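PDB 4NEK: enoyl-CoA hydratase/carnithine racemase from Magnetospirillum magneticum, which probably isomerises enoyl-CoA thioesters by shifting a delta-3 double bond to delta-2, as a member of the crotonase-like enoyl-CoA hydratase/isomerase family. Local coordinates for residues Val9-Arg17 with Glu183-Ala194; Phe39-Val50 with Ala86-Val95. All blocks are in the same frame, centred on the assembly; numbering follows the deposited sequence.

Both contacts pack helices and loops against the mixed sheet of the crotonase fold, and their centres lie about 12 Å apart. Contact 1 lays helix 179-194 over the hairpin at one margin of that sheet and is partly buried, with one salt bridge beyond the end of a small apolar strip and another along its flank. Contact 2 is more deeply buried and joins the end of helix 29-44 to the turn that leads into strand 94-98; its polar groups are satisfied mainly by backbone atoms. The two meet at the start of the pairing of strands 13-18 and 50-54, through probable hydrogen bonds of Gly12 O with Asn49 N and Gln14 N with Val50 O.

Contact 1 of 2, residues Val9-Arg17 with Glu183-Ala194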
ATOM      1  N   VAL C   9     -37.146  11.258   3.289  1.00 35.66           N
ATOM      2  CA  VAL C   9     -36.505  11.832   2.111  1.00 37.75           C
ATOM      3  C   VAL C   9     -36.060  13.261   2.356  1.00 40.13           C
ATOM      4  O   VAL C   9     -36.816  14.024   2.869  1.00 42.51           O
ATOM      5  CB  VAL C   9     -37.481  11.853   0.940  1.00 37.82           C
ATOM      6  CG1 VAL C   9     -36.811  12.440  -0.280  1.00 39.68           C
ATOM      7  CG2 VAL C   9     -37.986  10.450   0.645  1.00 37.87           C
ATOM      8  N   GLU C  10     -34.836  13.618   1.973  1.00 45.34           N
ATOM      9  CA  GLU C  10     -34.317  14.980   2.053  1.00 43.37           C
ATOM     10  C   GLU C  10     -33.520  15.278   0.792  1.00 41.05           C
ATOM     11  O   GLU C  10     -32.529  14.589   0.504  1.00 46.26           O
ATOM     12  CB  GLU C  10     -33.254  14.992   3.194  1.00 50.97           C
ATOM     13  CG  GLU C  10     -33.426  15.493   4.621  1.00 57.90           C
ATOM     14  CD  GLU C  10     -32.128  15.234   5.391  1.00 56.83           C
ATOM     15  OE1 GLU C  10     -32.106  14.426   6.343  1.00 44.51           O
ATOM     16  OE2 GLU C  10     -31.119  15.854   5.015  1.00 61.28           O
ATOM     17  N   GLY C  11     -33.875  16.325   0.070  1.00 37.67           N
ATOM     18  CA  GLY C  11     -33.031  16.805  -1.035  1.00 35.83           C
ATOM     19  C   GLY C  11     -32.672  15.755  -2.046  1.00 33.94           C
ATOM     20  O   GLY C  11     -31.507  15.655  -2.472  1.00 37.98           O
ATOM     21  N   GLY C  12     -33.656  14.934  -2.394  1.00 31.58           N
ATOM     22  CA  GLY C  12     -33.463  13.884  -3.376  1.00 30.64           C
ATOM     23  C   GLY C  12     -32.863  12.572  -2.858  1.00 29.25           C
ATOM     24  O   GLY C  12     -32.611  11.652  -3.654  1.00 30.32           O
ATOM     25  N   VAL C  13     -32.628  12.493  -1.545  1.00 26.54           N
ATOM     26  CA  VAL C  13     -31.975  11.364  -0.935  1.00 25.95           C
ATOM     27  C   VAL C  13     -32.918  10.678   0.003  1.00 26.74           C
ATOM     28  O   VAL C  13     -33.427  11.283   0.930  1.00 25.72           O
ATOM     29  CB  VAL C  13     -30.764  11.824  -0.109  1.00 25.83           C
ATOM     30  CG1 VAL C  13     -30.098  10.638   0.542  1.00 26.44           C
ATOM     31  CG2 VAL C  13     -29.746  12.540  -0.974  1.00 26.11           C
ATOM     32  N   GLN C  14     -33.140   9.390  -0.200  1.00 29.51           N
ATOM     33  CA  GLN C  14     -33.927   8.627   0.748  1.00 27.07           C
ATOM     34  C   GLN C  14     -33.053   7.949   1.779  1.00 26.63           C
ATOM     35  O   GLN C  14     -32.302   7.054   1.457  1.00 27.76           O
ATOM     36  CB  GLN C  14     -34.745   7.573   0.080  1.00 30.17           C
ATOM     37  CG  GLN C  14     -35.650   6.947   1.119  1.00 33.02           C
ATOM     38  CD  GLN C  14     -36.799   6.176   0.518  1.00 40.52           C
ATOM     39  OE1 GLN C  14     -37.403   6.597  -0.457  1.00 51.03           O
ATOM     40  NE2 GLN C  14     -37.096   5.022   1.094  1.00 44.85           N
ATOM     41  N   VAL C  15     -33.160   8.402   3.017  1.00 25.72           N
ATOM     42  CA  VAL C  15     -32.376   7.907   4.092  1.00 26.08           C
ATOM     43  C   VAL C  15     -33.110   6.752   4.711  1.00 28.59           C
ATOM     44  O   VAL C  15     -34.304   6.844   4.981  1.00 33.16           O
ATOM     45  CB  VAL C  15     -32.218   8.974   5.151  1.00 27.10           C
ATOM     46  CG1 VAL C  15     -31.398   8.443   6.318  1.00 29.35           C
ATOM     47  CG2 VAL C  15     -31.533  10.185   4.565  1.00 27.51           C
ATOM     48  N   VAL C  16     -32.415   5.646   4.878  1.00 26.82           N
ATOM     49  CA  VAL C  16     -32.992   4.408   5.389  1.00 27.04           C
ATOM     50  C   VAL C  16     -32.079   3.947   6.514  1.00 25.81           C
ATOM     51  O   VAL C  16     -30.938   3.632   6.262  1.00 27.26           O
ATOM     52  CB  VAL C  16     -33.012   3.347   4.286  1.00 25.41           C
ATOM     53  CG1 VAL C  16     -33.558   2.051   4.821  1.00 27.72           C
ATOM     54  CG2 VAL C  16     -33.854   3.813   3.100  1.00 25.14           C
ATOM     55  N   ARG C  17     -32.564   3.992   7.735  1.00 24.30           N
ATOM     56  CA  ARG C  17     -31.728   3.778   8.883  1.00 25.09           C
ATOM     57  C   ARG C  17     -32.209   2.572   9.694  1.00 29.22           C
ATOM     58  O   ARG C  17     -33.380   2.475  10.018  1.00 31.55           O
ATOM     59  CB  ARG C  17     -31.735   4.995   9.790  1.00 22.95           C
ATOM     60  CG  ARG C  17     -30.796   4.774  10.960  1.00 21.33           C
ATOM     61  CD  ARG C  17     -30.915   5.846  12.015  1.00 20.97           C
ATOM     62  NE  ARG C  17     -30.525   7.172  11.576  1.00 22.45           N
ATOM     63  CZ  ARG C  17     -29.266   7.629  11.525  1.00 23.74           C
ATOM     64  NH1 ARG C  17     -28.222   6.888  11.903  1.00 26.05           N
ATOM     65  NH2 ARG C  17     -29.034   8.836  11.076  1.00 23.91           N
ATOM     66  N   GLU C 183     -21.566  10.179   8.835  1.00 24.61           N
ATOM     67  CA  GLU C 183     -22.889  10.367   8.245  1.00 27.06           C
ATOM     68  C   GLU C 183     -22.943  11.600   7.359  1.00 28.97           C
ATOM     69  O   GLU C 183     -23.515  11.571   6.256  1.00 27.09           O
ATOM     70  CB  GLU C 183     -23.960  10.432   9.315  1.00 27.33           C
ATOM     71  CG  GLU C 183     -24.166   9.103  10.036  1.00 31.01           C
ATOM     72  CD  GLU C 183     -25.448   9.011  10.898  1.00 34.31           C
ATOM     73  OE1 GLU C 183     -26.321   9.915  10.776  1.00 35.39           O
ATOM     74  OE2 GLU C 183     -25.609   8.017  11.683  1.00 31.83           O
ATOM     75  N   GLU C 184     -22.278  12.659   7.796  1.00 30.19           N
ATOM     76  CA  GLU C 184     -22.223  13.874   7.003  1.00 31.98           C
ATOM     77  C   GLU C 184     -21.543  13.636   5.672  1.00 29.14           C
ATOM     78  O   GLU C 184     -21.949  14.128   4.635  1.00 29.15           O
ATOM     79  CB  GLU C 184     -21.376  14.871   7.727  1.00 39.36           C
ATOM     80  CG  GLU C 184     -21.740  16.285   7.365  1.00 56.70           C
ATOM     81  CD  GLU C 184     -21.007  17.367   8.186  1.00 73.73           C
ATOM     82  OE1 GLU C 184     -20.308  17.032   9.186  1.00 82.85           O
ATOM     83  OE2 GLU C 184     -21.164  18.575   7.847  1.00 81.39           O
ATOM     84  N   THR C 185     -20.452  12.890   5.719  1.00 26.37           N
ATOM     85  CA  THR C 185     -19.666  12.639   4.526  1.00 25.01           C
ATOM     86  C   THR C 185     -20.429  11.735   3.566  1.00 25.31           C
ATOM     87  O   THR C 185     -20.396  11.938   2.362  1.00 23.00           O
ATOM     88  CB  THR C 185     -18.361  11.951   4.910  1.00 24.14           C
ATOM     89  OG1 THR C 185     -17.670  12.780   5.833  1.00 26.70           O
ATOM     90  CG2 THR C 185     -17.479  11.753   3.728  1.00 24.21           C
ATOM     91  N   ALA C 186     -21.060  10.691   4.102  1.00 23.40           N
ATOM     92  CA  ALA C 186     -21.828   9.827   3.271  1.00 24.23           C
ATOM     93  C   ALA C 186     -22.991  10.595   2.664  1.00 25.65           C
ATOM     94  O   ALA C 186     -23.334  10.383   1.499  1.00 24.90           O
ATOM     95  CB  ALA C 186     -22.325   8.637   4.052  1.00 25.19           C
HETATM   96  N   MSE C 187     -23.570  11.502   3.439  1.00 26.57           N
HETATM   97  CA  MSE C 187     -24.682  12.294   2.938  1.00 25.74           C
HETATM   98  C   MSE C 187     -24.198  13.199   1.851  1.00 24.69           C
HETATM   99  O   MSE C 187     -24.895  13.434   0.878  1.00 22.82           O
HETATM  100  CB  MSE C 187     -25.308  13.064   4.094  1.00 28.77           C
HETATM  101  CG  MSE C 187     -26.364  14.043   3.637  1.00 32.72           C
HETATM  102 SE   MSE C 187     -27.906  13.196   2.689  1.00 44.72          SE
HETATM  103  CE  MSE C 187     -29.029  12.919   4.292  1.00 39.30           C
ATOM    104  N   ALA C 188     -23.005  13.749   2.010  1.00 22.81           N
ATOM    105  CA  ALA C 188     -22.469  14.663   0.992  1.00 25.31           C
ATOM    106  C   ALA C 188     -22.253  13.919  -0.290  1.00 24.17           C
ATOM    107  O   ALA C 188     -22.524  14.440  -1.353  1.00 28.57           O
ATOM    108  CB  ALA C 188     -21.153  15.310   1.444  1.00 25.39           C
ATOM    109  N   ALA C 189     -21.794  12.684  -0.189  1.00 22.45           N
ATOM    110  CA  ALA C 189     -21.640  11.869  -1.385  1.00 22.18           C
ATOM    111  C   ALA C 189     -22.992  11.544  -2.043  1.00 22.92           C
ATOM    112  O   ALA C 189     -23.124  11.598  -3.258  1.00 20.41           O
ATOM    113  CB  ALA C 189     -20.902  10.610  -1.038  1.00 21.81           C
ATOM    114  N   ALA C 190     -23.994  11.241  -1.221  1.00 22.06           N
ATOM    115  CA  ALA C 190     -25.325  11.038  -1.726  1.00 23.30           C
ATOM    116  C   ALA C 190     -25.860  12.259  -2.459  1.00 23.41           C
ATOM    117  O   ALA C 190     -26.479  12.136  -3.525  1.00 25.12           O
ATOM    118  CB  ALA C 190     -26.264  10.669  -0.591  1.00 24.39           C
ATOM    119  N   ARG C 191     -25.665  13.431  -1.890  1.00 25.74           N
ATOM    120  CA  ARG C 191     -26.141  14.677  -2.520  1.00 27.18           C
ATOM    121  C   ARG C 191     -25.408  14.958  -3.827  1.00 26.03           C
ATOM    122  O   ARG C 191     -25.986  15.425  -4.786  1.00 26.41           O
ATOM    123  CB  ARG C 191     -25.941  15.874  -1.609  1.00 30.04           C
ATOM    124  CG  ARG C 191     -26.940  15.935  -0.496  1.00 35.50           C
ATOM    125  CD  ARG C 191     -26.889  17.286   0.197  1.00 41.72           C
ATOM    126  NE  ARG C 191     -27.546  17.198   1.497  1.00 51.01           N
ATOM    127  CZ  ARG C 191     -28.867  17.173   1.692  1.00 61.03           C
ATOM    128  NH1 ARG C 191     -29.723  17.288   0.675  1.00 69.45           N
ATOM    129  NH2 ARG C 191     -29.343  17.039   2.924  1.00 60.10           N
ATOM    130  N   LYS C 192     -24.134  14.655  -3.864  1.00 24.90           N
ATOM    131  CA  LYS C 192     -23.398  14.882  -5.059  1.00 24.83           C
ATOM    132  C   LYS C 192     -23.950  13.961  -6.167  1.00 25.20           C
ATOM    133  O   LYS C 192     -24.101  14.377  -7.299  1.00 25.75           O
ATOM    134  CB  LYS C 192     -21.929  14.657  -4.791  1.00 25.82           C
ATOM    135  CG  LYS C 192     -21.087  15.106  -5.930  1.00 29.12           C
ATOM    136  CD  LYS C 192     -19.591  15.070  -5.626  1.00 33.75           C
ATOM    137  CE  LYS C 192     -18.816  15.379  -6.910  1.00 34.46           C
ATOM    138  NZ  LYS C 192     -17.402  15.784  -6.639  1.00 39.21           N
ATOM    139  N   LEU C 193     -24.278  12.715  -5.840  1.00 23.43           N
ATOM    140  CA  LEU C 193     -24.930  11.855  -6.803  1.00 24.25           C
ATOM    141  C   LEU C 193     -26.318  12.376  -7.175  1.00 25.45           C
ATOM    142  O   LEU C 193     -26.740  12.286  -8.336  1.00 22.24           O
ATOM    143  CB  LEU C 193     -25.081  10.449  -6.262  1.00 25.20           C
ATOM    144  CG  LEU C 193     -23.800   9.639  -6.200  1.00 26.46           C
ATOM    145  CD1 LEU C 193     -24.018   8.371  -5.412  1.00 28.40           C
ATOM    146  CD2 LEU C 193     -23.309   9.294  -7.585  1.00 27.82           C
ATOM    147  N   ALA C 194     -27.027  12.918  -6.195  1.00 25.40           N
ATOM    148  CA  ALA C 194     -28.388  13.347  -6.433  1.00 28.88           C
ATOM    149  C   ALA C 194     -28.405  14.564  -7.336  1.00 31.91           C
ATOM    150  O   ALA C 194     -29.403  14.802  -8.001  1.00 31.07           O
ATOM    151  CB  ALA C 194     -29.107  13.655  -5.123  1.00 30.08           C
TER
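Helix 179-194 packs across the N-terminal beta-hairpin at one margin of the crotonase-fold sheet, Val13 and Val15 facing Met187, Ala190 and Ala194. The segment axes of strand 13-17 and helix 183-194 run in roughly opposite directions, at 147°, and approach to 9.5 Å. Both methyls of Val13 sit over Ala190, with CG2 4.0 Å from Ala190 CB. Met187, a selenomethionine, bends at chi2 (61°) and chi3, which lays its SE beside Val13 CG1 at 4.0 Å and brings its CE to 3.7 Å from Val15 CG2. The same SE lies over one face of the Arg191 guanidinium, offset toward its rim. At the type I' turn Glu10-Val13, Glu10 OE2 and Arg191 NH2 form a salt bridge at 3.0 Å, and Arg191 NH1 lies near Gly11 CA, at the guanidinium's edge. Beyond Val15, Arg17 grips Glu183 end-on: NH1 reaches OE2 and NH2 reaches OE1, each at 2.9 Å and almost straight. Both oxygens lie in the guanidinium plane and are met on their syn sides, but from out of the carboxylate plane, the two planes being turned 34° apart. Gly55 O also accepts from Arg17 NH1. Paired charges thus line the flank and one end of the apolar strip, and the two-pronged Arg17-Glu183 bridge should restrict rotation of both end groups.

Contact 2 of 2, residues Phe39-Val50 with Ala86-Val95; sequences FAKGEADDDVNV and AVAGARKPVV
In this crotonase-fold domain, the C-terminal end of helix 29-44 and the turn after it close over the loop that carries the chain from helix 79-88 into strand 94-98, with Lys92 inserted beneath the helix end. Lys92 runs fully extended beyond CG, chi2 to chi4 all near 180°, which carries NZ in among backbone carbonyls. It donates to Val48 O at 2.7 Å and to Gly42 O at 2.9 Å, the latter in the carbonyl plane, with a weak third bond to Glu43 O. A buried ammonium is thereby held by carbonyls of the helix end and the type I turn Asp45-Val48, whose dipoles probably favour its charge. The turn itself is braced by an Asx turn, Asp45 OD1 accepting from Asp47 N.

Glu43 supplies the reverse grip. Its chain bends at chi2 (-80°), so the carboxylate folds back over the loop and receives two consecutive amides: Arg91 N to OE1 at 2.9 Å and Lys92 N to OE2 at 3.0 Å, the second along the syn lone pair. Nearer the sheet, Pro93 CD touches Asn49 O at 3.2 Å, and Val50 CG1 packs on Val95 CG2. Asn49, just after the turn, hydrogen-bonds through ND2 to Ala194 O and ties this segment to helix 179-194. Phe39 fills the other end of the interface: Ala86 CB meets its CB, Val94 CG2 and Ala90 CB lie at the ring edge, and Val87 CG2 makes a CH-pi contact over one face, 4.0 Å from the Phe39 ring centroid and 14° off the normal.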
ATOM      1  N   PHE C  39     -37.049   0.390  -0.094  1.00 26.21           N
ATOM      2  CA  PHE C  39     -36.480   0.382  -1.427  1.00 29.49           C
ATOM      3  C   PHE C  39     -37.512   0.434  -2.507  1.00 29.79           C
ATOM      4  O   PHE C  39     -37.344   1.139  -3.468  1.00 31.29           O
ATOM      5  CB  PHE C  39     -35.534  -0.806  -1.635  1.00 31.64           C
ATOM      6  CG  PHE C  39     -34.162  -0.504  -1.156  1.00 35.62           C
ATOM      7  CD1 PHE C  39     -33.874  -0.520   0.215  1.00 39.26           C
ATOM      8  CD2 PHE C  39     -33.200  -0.072  -2.030  1.00 37.57           C
ATOM      9  CE1 PHE C  39     -32.628  -0.169   0.695  1.00 41.21           C
ATOM     10  CE2 PHE C  39     -31.938   0.271  -1.564  1.00 36.63           C
ATOM     11  CZ  PHE C  39     -31.659   0.234  -0.200  1.00 40.25           C
ATOM     12  N   ALA C  40     -38.609  -0.295  -2.350  1.00 31.60           N
ATOM     13  CA  ALA C  40     -39.679  -0.279  -3.353  1.00 30.24           C
ATOM     14  C   ALA C  40     -40.286   1.123  -3.445  1.00 29.78           C
ATOM     15  O   ALA C  40     -40.480   1.667  -4.523  1.00 32.84           O
ATOM     16  CB  ALA C  40     -40.743  -1.305  -3.009  1.00 28.70           C
ATOM     17  N   LYS C  41     -40.514   1.749  -2.314  1.00 31.13           N
ATOM     18  CA  LYS C  41     -41.037   3.093  -2.346  1.00 35.05           C
ATOM     19  C   LYS C  41     -40.055   4.054  -3.040  1.00 33.66           C
ATOM     20  O   LYS C  41     -40.427   4.794  -3.955  1.00 32.82           O
ATOM     21  CB  LYS C  41     -41.378   3.530  -0.926  1.00 40.84           C
ATOM     22  CG  LYS C  41     -41.407   5.040  -0.792  1.00 57.20           C
ATOM     23  CD  LYS C  41     -41.427   5.629   0.629  1.00 67.44           C
ATOM     24  CE  LYS C  41     -40.590   6.923   0.792  1.00 66.10           C
ATOM     25  NZ  LYS C  41     -40.623   7.890  -0.351  1.00 62.82           N
ATOM     26  N   GLY C  42     -38.788   4.018  -2.624  1.00 30.61           N
ATOM     27  CA  GLY C  42     -37.803   4.921  -3.160  1.00 28.77           C
ATOM     28  C   GLY C  42     -37.625   4.708  -4.639  1.00 28.25           C
ATOM     29  O   GLY C  42     -37.480   5.650  -5.396  1.00 29.20           O
ATOM     30  N   GLU C  43     -37.641   3.464  -5.070  1.00 30.69           N
ATOM     31  CA  GLU C  43     -37.449   3.161  -6.494  1.00 34.65           C
ATOM     32  C   GLU C  43     -38.549   3.741  -7.350  1.00 36.24           C
ATOM     33  O   GLU C  43     -38.269   4.170  -8.458  1.00 33.48           O
ATOM     34  CB  GLU C  43     -37.340   1.661  -6.741  1.00 37.64           C
ATOM     35  CG  GLU C  43     -35.959   1.099  -6.407  1.00 42.51           C
ATOM     36  CD  GLU C  43     -34.936   1.347  -7.514  1.00 48.42           C
ATOM     37  OE1 GLU C  43     -34.995   0.669  -8.577  1.00 57.48           O
ATOM     38  OE2 GLU C  43     -34.057   2.212  -7.324  1.00 52.35           O
ATOM     39  N   ALA C  44     -39.767   3.796  -6.812  1.00 38.33           N
ATOM     40  CA  ALA C  44     -40.939   4.345  -7.518  1.00 40.30           C
ATOM     41  C   ALA C  44     -41.151   5.841  -7.310  1.00 38.84           C
ATOM     42  O   ALA C  44     -41.821   6.476  -8.103  1.00 36.98           O
ATOM     43  CB  ALA C  44     -42.182   3.615  -7.081  1.00 37.12           C
ATOM     44  N   ASP C  45     -40.524   6.419  -6.294  1.00 38.09           N
ATOM     45  CA  ASP C  45     -40.730   7.832  -5.975  1.00 38.00           C
ATOM     46  C   ASP C  45     -39.877   8.762  -6.824  1.00 40.73           C
ATOM     47  O   ASP C  45     -38.633   8.779  -6.762  1.00 41.48           O
ATOM     48  CB  ASP C  45     -40.411   8.052  -4.500  1.00 41.80           C
ATOM     49  CG  ASP C  45     -40.727   9.469  -4.007  1.00 44.27           C
ATOM     50  OD1 ASP C  45     -41.009  10.375  -4.843  1.00 46.26           O
ATOM     51  OD2 ASP C  45     -40.662   9.660  -2.757  1.00 44.51           O
ATOM     52  N   ASP C  46     -40.554   9.597  -7.573  1.00 39.37           N
ATOM     53  CA  ASP C  46     -39.908  10.556  -8.413  1.00 42.57           C
ATOM     54  C   ASP C  46     -39.118  11.634  -7.658  1.00 38.60           C
ATOM     55  O   ASP C  46     -38.253  12.266  -8.225  1.00 38.10           O
ATOM     56  CB  ASP C  46     -40.960  11.202  -9.272  1.00 51.71           C
ATOM     57  CG  ASP C  46     -40.358  12.024 -10.404  1.00 58.99           C
ATOM     58  OD1 ASP C  46     -39.157  12.242 -10.570  1.00 71.89           O
ATOM     59  OD2 ASP C  46     -41.122  12.547 -11.144  1.00 72.09           O
ATOM     60  N   ASP C  47     -39.379  11.850  -6.394  1.00 38.34           N
ATOM     61  CA  ASP C  47     -38.575  12.820  -5.632  1.00 42.65           C
ATOM     62  C   ASP C  47     -37.277  12.249  -5.109  1.00 36.29           C
ATOM     63  O   ASP C  47     -36.483  12.958  -4.502  1.00 32.44           O
ATOM     64  CB  ASP C  47     -39.360  13.312  -4.415  1.00 50.25           C
ATOM     65  CG  ASP C  47     -40.623  14.062  -4.802  1.00 56.32           C
ATOM     66  OD1 ASP C  47     -40.534  14.942  -5.673  1.00 59.57           O
ATOM     67  OD2 ASP C  47     -41.691  13.760  -4.244  1.00 63.58           O
ATOM     68  N   VAL C  48     -37.083  10.957  -5.301  1.00 33.66           N
ATOM     69  CA  VAL C  48     -35.882  10.277  -4.837  1.00 32.00           C
ATOM     70  C   VAL C  48     -34.900   9.966  -5.972  1.00 29.52           C
ATOM     71  O   VAL C  48     -35.261   9.328  -6.951  1.00 27.86           O
ATOM     72  CB  VAL C  48     -36.257   8.971  -4.199  1.00 31.35           C
ATOM     73  CG1 VAL C  48     -35.007   8.169  -3.875  1.00 34.67           C
ATOM     74  CG2 VAL C  48     -37.043   9.249  -2.949  1.00 32.03           C
ATOM     75  N   ASN C  49     -33.674  10.434  -5.814  1.00 27.98           N
ATOM     76  CA  ASN C  49     -32.623  10.148  -6.750  1.00 28.55           C
ATOM     77  C   ASN C  49     -31.606   9.146  -6.254  1.00 28.62           C
ATOM     78  O   ASN C  49     -31.003   8.458  -7.072  1.00 25.73           O
ATOM     79  CB  ASN C  49     -31.871  11.421  -7.069  1.00 31.23           C
ATOM     80  CG  ASN C  49     -32.690  12.382  -7.907  1.00 32.48           C
ATOM     81  OD1 ASN C  49     -33.808  12.090  -8.317  1.00 34.35           O
ATOM     82  ND2 ASN C  49     -32.103  13.498  -8.217  1.00 31.72           N
ATOM     83  N   VAL C  50     -31.434   9.057  -4.934  1.00 25.79           N
ATOM     84  CA  VAL C  50     -30.381   8.260  -4.355  1.00 25.18           C
ATOM     85  C   VAL C  50     -30.855   7.721  -3.019  1.00 24.15           C
ATOM     86  O   VAL C  50     -31.556   8.422  -2.310  1.00 25.26           O
ATOM     87  CB  VAL C  50     -29.155   9.154  -4.113  1.00 26.42           C
ATOM     88  CG1 VAL C  50     -28.025   8.399  -3.443  1.00 26.25           C
ATOM     89  CG2 VAL C  50     -28.665   9.700  -5.425  1.00 28.30           C
ATOM     90  N   ALA C  86     -34.017  -6.698  -3.677  1.00 25.53           N
ATOM     91  CA  ALA C  86     -34.372  -5.298  -3.826  1.00 26.03           C
ATOM     92  C   ALA C  86     -33.150  -4.405  -3.965  1.00 26.74           C
ATOM     93  O   ALA C  86     -33.153  -3.477  -4.759  1.00 28.80           O
ATOM     94  CB  ALA C  86     -35.215  -4.821  -2.647  1.00 25.28           C
ATOM     95  N   VAL C  87     -32.111  -4.654  -3.177  1.00 28.32           N
ATOM     96  CA  VAL C  87     -30.910  -3.831  -3.251  1.00 29.51           C
ATOM     97  C   VAL C  87     -30.067  -4.188  -4.457  1.00 28.64           C
ATOM     98  O   VAL C  87     -29.594  -3.312  -5.163  1.00 33.51           O
ATOM     99  CB  VAL C  87     -30.055  -3.965  -1.997  1.00 33.29           C
ATOM    100  CG1 VAL C  87     -28.813  -3.114  -2.132  1.00 33.34           C
ATOM    101  CG2 VAL C  87     -30.856  -3.516  -0.790  1.00 34.05           C
ATOM    102  N   ALA C  88     -29.860  -5.468  -4.684  1.00 29.37           N
ATOM    103  CA  ALA C  88     -29.098  -5.911  -5.831  1.00 30.81           C
ATOM    104  C   ALA C  88     -29.692  -5.394  -7.128  1.00 34.11           C
ATOM    105  O   ALA C  88     -28.957  -5.045  -8.019  1.00 35.30           O
ATOM    106  CB  ALA C  88     -29.025  -7.414  -5.872  1.00 31.52           C
ATOM    107  N   GLY C  89     -31.016  -5.340  -7.220  1.00 35.54           N
ATOM    108  CA  GLY C  89     -31.687  -4.859  -8.426  1.00 33.37           C
ATOM    109  C   GLY C  89     -32.031  -3.368  -8.443  1.00 35.49           C
ATOM    110  O   GLY C  89     -32.623  -2.878  -9.411  1.00 37.51           O
ATOM    111  N   ALA C  90     -31.667  -2.615  -7.408  1.00 33.13           N
ATOM    112  CA  ALA C  90     -32.038  -1.199  -7.382  1.00 33.05           C
ATOM    113  C   ALA C  90     -31.415  -0.433  -8.518  1.00 33.24           C
ATOM    114  O   ALA C  90     -30.200  -0.486  -8.715  1.00 34.07           O
ATOM    115  CB  ALA C  90     -31.642  -0.563  -6.067  1.00 33.40           C
ATOM    116  N   ARG C  91     -32.243   0.292  -9.258  1.00 32.59           N
ATOM    117  CA  ARG C  91     -31.777   1.071 -10.408  1.00 34.61           C
ATOM    118  C   ARG C  91     -31.100   2.356  -9.965  1.00 30.71           C
ATOM    119  O   ARG C  91     -30.163   2.835 -10.593  1.00 31.14           O
ATOM    120  CB  ARG C  91     -32.946   1.352 -11.349  1.00 40.03           C
ATOM    121  CG  ARG C  91     -33.585   0.085 -11.937  1.00 45.75           C
ATOM    122  CD  ARG C  91     -32.917  -0.425 -13.232  1.00 58.96           C
ATOM    123  NE  ARG C  91     -32.734   0.583 -14.304  1.00 70.31           N
ATOM    124  CZ  ARG C  91     -32.435   0.345 -15.594  1.00 71.50           C
ATOM    125  NH1 ARG C  91     -32.279   1.375 -16.421  1.00 67.90           N
ATOM    126  NH2 ARG C  91     -32.296  -0.890 -16.080  1.00 74.57           N
ATOM    127  N   LYS C  92     -31.560   2.918  -8.872  1.00 28.16           N
ATOM    128  CA  LYS C  92     -30.970   4.142  -8.353  1.00 26.71           C
ATOM    129  C   LYS C  92     -29.753   3.845  -7.480  1.00 23.85           C
ATOM    130  O   LYS C  92     -29.612   2.771  -6.945  1.00 21.93           O
ATOM    131  CB  LYS C  92     -32.000   4.953  -7.552  1.00 27.08           C
ATOM    132  CG  LYS C  92     -33.217   5.337  -8.369  1.00 29.34           C
ATOM    133  CD  LYS C  92     -34.292   6.116  -7.574  1.00 30.15           C
ATOM    134  CE  LYS C  92     -35.519   6.350  -8.445  1.00 28.01           C
ATOM    135  NZ  LYS C  92     -36.591   7.076  -7.749  1.00 31.69           N
ATOM    136  N   PRO C  93     -28.885   4.815  -7.341  1.00 23.60           N
ATOM    137  CA  PRO C  93     -27.670   4.632  -6.578  1.00 23.87           C
ATOM    138  C   PRO C  93     -27.917   4.464  -5.110  1.00 22.43           C
ATOM    139  O   PRO C  93     -28.892   4.991  -4.581  1.00 20.90           O
ATOM    140  CB  PRO C  93     -26.896   5.945  -6.780  1.00 24.65           C
ATOM    141  CG  PRO C  93     -27.524   6.610  -7.954  1.00 25.68           C
ATOM    142  CD  PRO C  93     -28.946   6.139  -7.994  1.00 24.82           C
ATOM    143  N   VAL C  94     -26.987   3.765  -4.470  1.00 21.78           N
ATOM    144  CA  VAL C  94     -27.101   3.397  -3.072  1.00 22.89           C
ATOM    145  C   VAL C  94     -25.760   3.665  -2.388  1.00 23.03           C
ATOM    146  O   VAL C  94     -24.735   3.188  -2.816  1.00 21.29           O
ATOM    147  CB  VAL C  94     -27.423   1.909  -2.953  1.00 23.31           C
ATOM    148  CG1 VAL C  94     -27.522   1.491  -1.507  1.00 23.29           C
ATOM    149  CG2 VAL C  94     -28.710   1.563  -3.700  1.00 23.54           C
ATOM    150  N   VAL C  95     -25.794   4.484  -1.355  1.00 23.78           N
ATOM    151  CA  VAL C  95     -24.612   4.823  -0.589  1.00 22.65           C
ATOM    152  C   VAL C  95     -24.803   4.275   0.803  1.00 21.53           C
ATOM    153  O   VAL C  95     -25.905   4.337   1.323  1.00 22.86           O
ATOM    154  CB  VAL C  95     -24.496   6.350  -0.471  1.00 23.15           C
ATOM    155  CG1 VAL C  95     -23.292   6.746   0.400  1.00 22.12           C
ATOM    156  CG2 VAL C  95     -24.390   6.975  -1.854  1.00 21.95           C
TER